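Long-range contact in beta-1,4-mannanase (Aplysia kurodai, PDB 3VUP), which probably hydrolyses the beta-1,4-mannosidic linkages of mannan in the digestive fluid of the sea hare: residues V16-M26 against Y316-V325. Numbering follows the deposited sequence.
Sequences VFLSGGNLPWM and YAGAWSWHLV
Leu18 bonds both ways across the seam that closes the TIM barrel, where strand 18-22, the first of eight, runs parallel to strand 318-322, the last: its N gives to Ala317 O, and its O accepts from Ala319 N at 2.7 Å. The ladder continues through Ala319 O to Gly20 N, Gly20 O to Ser321 N and Ser321 O to Asn22 N. Near its start, Phe17 lays one ring face over Gly318 CA, 3.8 Å from the ring centroid, while its CZ meets Ala319 CB; with CG anti to the backbone N (chi1 -179°), the ring swings across to the last strand. A serine at Phe17 would probably leave the CA of Gly318 and the methyl of Ala319 without their aromatic cover and open a gap beside the strand. On the other face of the sheet, Trp320 turns its indole edge toward Gly20 N, and Leu18 CB lies against NE1. Ser321 O is gripped twice, by Asn22 N and by Asn22 ND2 at 3.0 Å, the latter coming from above the carbonyl plane though its own bond is straight (173°). Arg60 holds Asn22 OD1, which further fixes the amide. Past the strands, Leu324 N bonds Asn22 O and Val325 N bonds Leu23 O. The cis-proline Pro24 packs on two rings: CG sits over the six-membered ring of Trp322, and CD stands 3.4 Å from the His323 ring centroid, almost on its normal.

Looser are the partly exposed side chains of Trp25, Met26 and Val325. Trp322 and His323 each point an edge at the Trp25 indole in offset edge-to-face pairs; Trp322 also borders a bound Tris molecule, probably from the crystallisation liquor, though it may mark a pocket. Farthest along, the methyl CE of Met26, its chain bent at chi2 and chi3, rests 3.8 Å from Val325 CG2.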
loop_
_atom_site.group_PDB
_atom_site.type_symbol
_atom_site.label_atom_id
_atom_site.label_comp_id
_atom_site.label_asym_id
_atom_site.label_seq_id
_atom_site.Cartn_x
_atom_site.Cartn_y
_atom_site.Cartn_z
ATOM N N VAL A 16 -13.119 -6.609 -11.574
ATOM C CA VAL A 16 -12.414 -7.536 -10.698
ATOM C C VAL A 16 -12.431 -7.015 -9.264
ATOM O O VAL A 16 -12.279 -5.812 -9.037
ATOM C CB VAL A 16 -10.945 -7.774 -11.186
ATOM C CG1 VAL A 16 -10.167 -6.471 -11.251
ATOM C CG2 VAL A 16 -10.209 -8.779 -10.325
ATOM N N PHE A 17 -12.616 -7.926 -8.310
ATOM C CA PHE A 17 -12.458 -7.633 -6.893
ATOM C C PHE A 17 -11.098 -8.168 -6.474
ATOM O O PHE A 17 -10.765 -9.312 -6.793
ATOM C CB PHE A 17 -13.575 -8.307 -6.092
ATOM C CG PHE A 17 -13.513 -8.047 -4.610
ATOM C CD1 PHE A 17 -14.175 -6.960 -4.039
ATOM C CD2 PHE A 17 -12.794 -8.896 -3.782
ATOM C CE1 PHE A 17 -14.119 -6.725 -2.670
ATOM C CE2 PHE A 17 -12.737 -8.676 -2.423
ATOM C CZ PHE A 17 -13.408 -7.587 -1.860
ATOM N N LEU A 18 -10.310 -7.348 -5.779
ATOM C CA LEU A 18 -8.965 -7.755 -5.391
ATOM C C LEU A 18 -9.002 -8.471 -4.048
ATOM O O LEU A 18 -9.250 -7.854 -3.013
ATOM C CB LEU A 18 -8.042 -6.539 -5.324
ATOM C CG LEU A 18 -7.966 -5.708 -6.608
ATOM C CD1 LEU A 18 -7.125 -4.468 -6.395
ATOM C CD2 LEU A 18 -7.396 -6.528 -7.744
ATOM N N SER A 19 -8.756 -9.776 -4.065
ATOM C CA SER A 19 -8.864 -10.600 -2.872
ATOM C C SER A 19 -7.538 -11.281 -2.578
ATOM O O SER A 19 -6.984 -11.966 -3.441
ATOM C CB SER A 19 -9.916 -11.685 -3.100
ATOM O OG SER A 19 -9.950 -12.561 -1.993
ATOM N N GLY A 20 -7.017 -11.124 -1.369
ATOM C CA GLY A 20 -5.780 -11.797 -1.050
ATOM C C GLY A 20 -5.268 -11.354 0.293
ATOM O O GLY A 20 -6.022 -11.254 1.269
ATOM N N GLY A 21 -3.977 -11.074 0.357
ATOM C CA GLY A 21 -3.389 -10.712 1.621
ATOM C C GLY A 21 -2.051 -10.028 1.504
ATOM O O GLY A 21 -1.502 -9.845 0.411
ATOM N N ASN A 22 -1.547 -9.640 2.668
ATOM C CA ASN A 22 -0.216 -9.088 2.836
ATOM C C ASN A 22 0.732 -10.209 3.206
ATOM O O ASN A 22 0.498 -10.887 4.210
ATOM C CB ASN A 22 -0.213 -8.099 4.001
ATOM C CG ASN A 22 -0.970 -6.830 3.708
ATOM O OD1 ASN A 22 -0.367 -5.823 3.364
ATOM N ND2 ASN A 22 -2.294 -6.855 3.885
ATOM N N LEU A 23 1.793 -10.392 2.427
ATOM C CA LEU A 23 2.778 -11.428 2.715
ATOM C C LEU A 23 3.202 -11.482 4.200
ATOM O O LEU A 23 3.074 -12.533 4.816
ATOM C CB LEU A 23 3.975 -11.297 1.768
ATOM C CG LEU A 23 5.064 -12.353 1.908
ATOM C CD1 LEU A 23 4.529 -13.713 1.487
ATOM C CD2 LEU A 23 6.277 -11.964 1.080
ATOM N N PRO A 24 3.679 -10.363 4.788
ATOM C CA PRO A 24 3.941 -9.039 4.210
ATOM C C PRO A 24 5.401 -8.867 3.802
ATOM O O PRO A 24 5.748 -7.878 3.159
ATOM C CB PRO A 24 3.595 -8.088 5.356
ATOM C CG PRO A 24 3.628 -8.911 6.606
ATOM C CD PRO A 24 3.895 -10.345 6.247
ATOM N N TRP A 25 6.225 -9.835 4.196
ATOM C CA TRP A 25 7.650 -9.893 3.908
ATOM C C TRP A 25 8.054 -11.318 4.247
ATOM O O TRP A 25 7.276 -12.066 4.843
ATOM C CB TRP A 25 8.442 -8.901 4.783
ATOM C CG TRP A 25 8.099 -8.981 6.229
ATOM C CD1 TRP A 25 8.446 -9.970 7.111
ATOM C CD2 TRP A 25 7.292 -8.056 6.959
ATOM N NE1 TRP A 25 7.907 -9.710 8.349
ATOM C CE2 TRP A 25 7.196 -8.538 8.283
ATOM C CE3 TRP A 25 6.646 -6.860 6.627
ATOM C CZ2 TRP A 25 6.480 -7.863 9.273
ATOM C CZ3 TRP A 25 5.931 -6.193 7.612
ATOM C CH2 TRP A 25 5.851 -6.700 8.918
ATOM N N MET A 26 9.274 -11.686 3.884
ATOM C CA MET A 26 9.842 -12.943 4.351
ATOM C C MET A 26 10.908 -12.634 5.400
ATOM O O MET A 26 10.761 -12.999 6.570
ATOM C CB MET A 26 10.392 -13.772 3.195
ATOM C CG MET A 26 10.841 -15.172 3.615
ATOM S SD MET A 26 9.605 -16.145 4.500
ATOM C CE MET A 26 8.274 -16.151 3.294
ATOM N N TYR A 316 -16.745 -2.144 -1.149
ATOM C CA TYR A 316 -15.306 -1.961 -1.245
ATOM C C TYR A 316 -14.775 -2.685 -2.478
ATOM O O TYR A 316 -15.446 -3.537 -3.058
ATOM C CB TYR A 316 -14.614 -2.439 0.030
ATOM C CG TYR A 316 -15.090 -1.711 1.279
ATOM C CD1 TYR A 316 -14.651 -0.421 1.562
ATOM C CD2 TYR A 316 -15.996 -2.298 2.159
ATOM C CE1 TYR A 316 -15.089 0.251 2.683
ATOM C CE2 TYR A 316 -16.432 -1.630 3.294
ATOM C CZ TYR A 316 -15.976 -0.354 3.546
ATOM O OH TYR A 316 -16.402 0.330 4.663
ATOM N N ALA A 317 -13.556 -2.337 -2.864
ATOM C CA ALA A 317 -12.972 -2.800 -4.118
ATOM C C ALA A 317 -12.004 -3.968 -3.954
ATOM O O ALA A 317 -11.607 -4.594 -4.936
ATOM C CB ALA A 317 -12.274 -1.642 -4.814
ATOM N N GLY A 318 -11.623 -4.262 -2.720
ATOM C CA GLY A 318 -10.706 -5.345 -2.450
ATOM C C GLY A 318 -10.553 -5.584 -0.965
ATOM O O GLY A 318 -10.945 -4.741 -0.153
ATOM N N ALA A 319 -9.979 -6.735 -0.625
ATOM C CA ALA A 319 -9.774 -7.160 0.752
ATOM C C ALA A 319 -8.450 -7.898 0.816
ATOM O O ALA A 319 -8.286 -8.943 0.176
ATOM C CB ALA A 319 -10.896 -8.099 1.192
ATOM N N TRP A 320 -7.513 -7.347 1.588
ATOM C CA TRP A 320 -6.215 -7.983 1.815
ATOM C C TRP A 320 -6.022 -8.171 3.315
ATOM O O TRP A 320 -5.873 -7.190 4.059
ATOM C CB TRP A 320 -5.052 -7.140 1.270
ATOM C CG TRP A 320 -5.144 -6.765 -0.177
ATOM C CD1 TRP A 320 -5.732 -7.469 -1.176
ATOM C CD2 TRP A 320 -4.617 -5.580 -0.782
ATOM N NE1 TRP A 320 -5.610 -6.795 -2.369
ATOM C CE2 TRP A 320 -4.923 -5.633 -2.154
ATOM C CE3 TRP A 320 -3.912 -4.485 -0.295
ATOM C CZ2 TRP A 320 -4.549 -4.624 -3.040
ATOM C CZ3 TRP A 320 -3.547 -3.484 -1.174
ATOM C CH2 TRP A 320 -3.860 -3.559 -2.530
ATOM N N SER A 321 -6.020 -9.422 3.768
ATOM C CA SER A 321 -5.798 -9.698 5.183
ATOM C C SER A 321 -4.315 -9.531 5.555
ATOM O O SER A 321 -3.433 -9.497 4.682
ATOM C CB SER A 321 -6.310 -11.092 5.543
ATOM O OG SER A 321 -5.734 -12.076 4.706
ATOM N N TRP A 322 -4.047 -9.420 6.854
ATOM C CA TRP A 322 -2.708 -9.112 7.353
ATOM C C TRP A 322 -1.888 -10.331 7.795
ATOM O O TRP A 322 -2.277 -11.055 8.708
ATOM C CB TRP A 322 -2.804 -8.112 8.521
ATOM C CG TRP A 322 -1.461 -7.848 9.118
ATOM C CD1 TRP A 322 -1.026 -8.234 10.353
ATOM C CD2 TRP A 322 -0.345 -7.210 8.478
ATOM N NE1 TRP A 322 0.290 -7.863 10.527
ATOM C CE2 TRP A 322 0.729 -7.230 9.395
ATOM C CE3 TRP A 322 -0.157 -6.607 7.227
ATOM C CZ2 TRP A 322 1.978 -6.675 9.102
ATOM C CZ3 TRP A 322 1.091 -6.057 6.934
ATOM C CH2 TRP A 322 2.142 -6.097 7.870
ATOM N N HIS A 323 -0.742 -10.513 7.136
ATOM C CA HIS A 323 0.327 -11.444 7.519
ATOM C C HIS A 323 0.029 -12.889 7.136
ATOM O O HIS A 323 -0.187 -13.758 7.982
ATOM C CB HIS A 323 0.733 -11.320 8.989
ATOM C CG HIS A 323 2.189 -11.556 9.206
ATOM N ND1 HIS A 323 2.830 -12.707 8.790
ATOM C CD2 HIS A 323 3.142 -10.759 9.742
ATOM C CE1 HIS A 323 4.115 -12.605 9.081
ATOM N NE2 HIS A 323 4.328 -11.439 9.666
ATOM N N LEU A 324 0.053 -13.156 5.837
ATOM C CA LEU A 324 -0.194 -14.503 5.344
ATOM C C LEU A 324 0.848 -15.489 5.843
ATOM O O LEU A 324 0.526 -16.645 6.086
ATOM C CB LEU A 324 -0.227 -14.531 3.822
ATOM C CG LEU A 324 -1.408 -13.813 3.168
ATOM C CD1 LEU A 324 -1.188 -13.728 1.675
ATOM C CD2 LEU A 324 -2.725 -14.518 3.490
ATOM N N VAL A 325 2.097 -15.063 5.979
ATOM C CA VAL A 325 3.126 -15.997 6.424
ATOM C C VAL A 325 2.776 -16.606 7.778
ATOM O O VAL A 325 2.902 -17.814 7.968
ATOM C CB VAL A 325 4.518 -15.337 6.445
ATOM C CG1 VAL A 325 5.510 -16.174 7.222
ATOM C CG2 VAL A 325 5.006 -15.118 5.024
HETATM O O HOH W 1 -13.092 -4.042 -7.219
#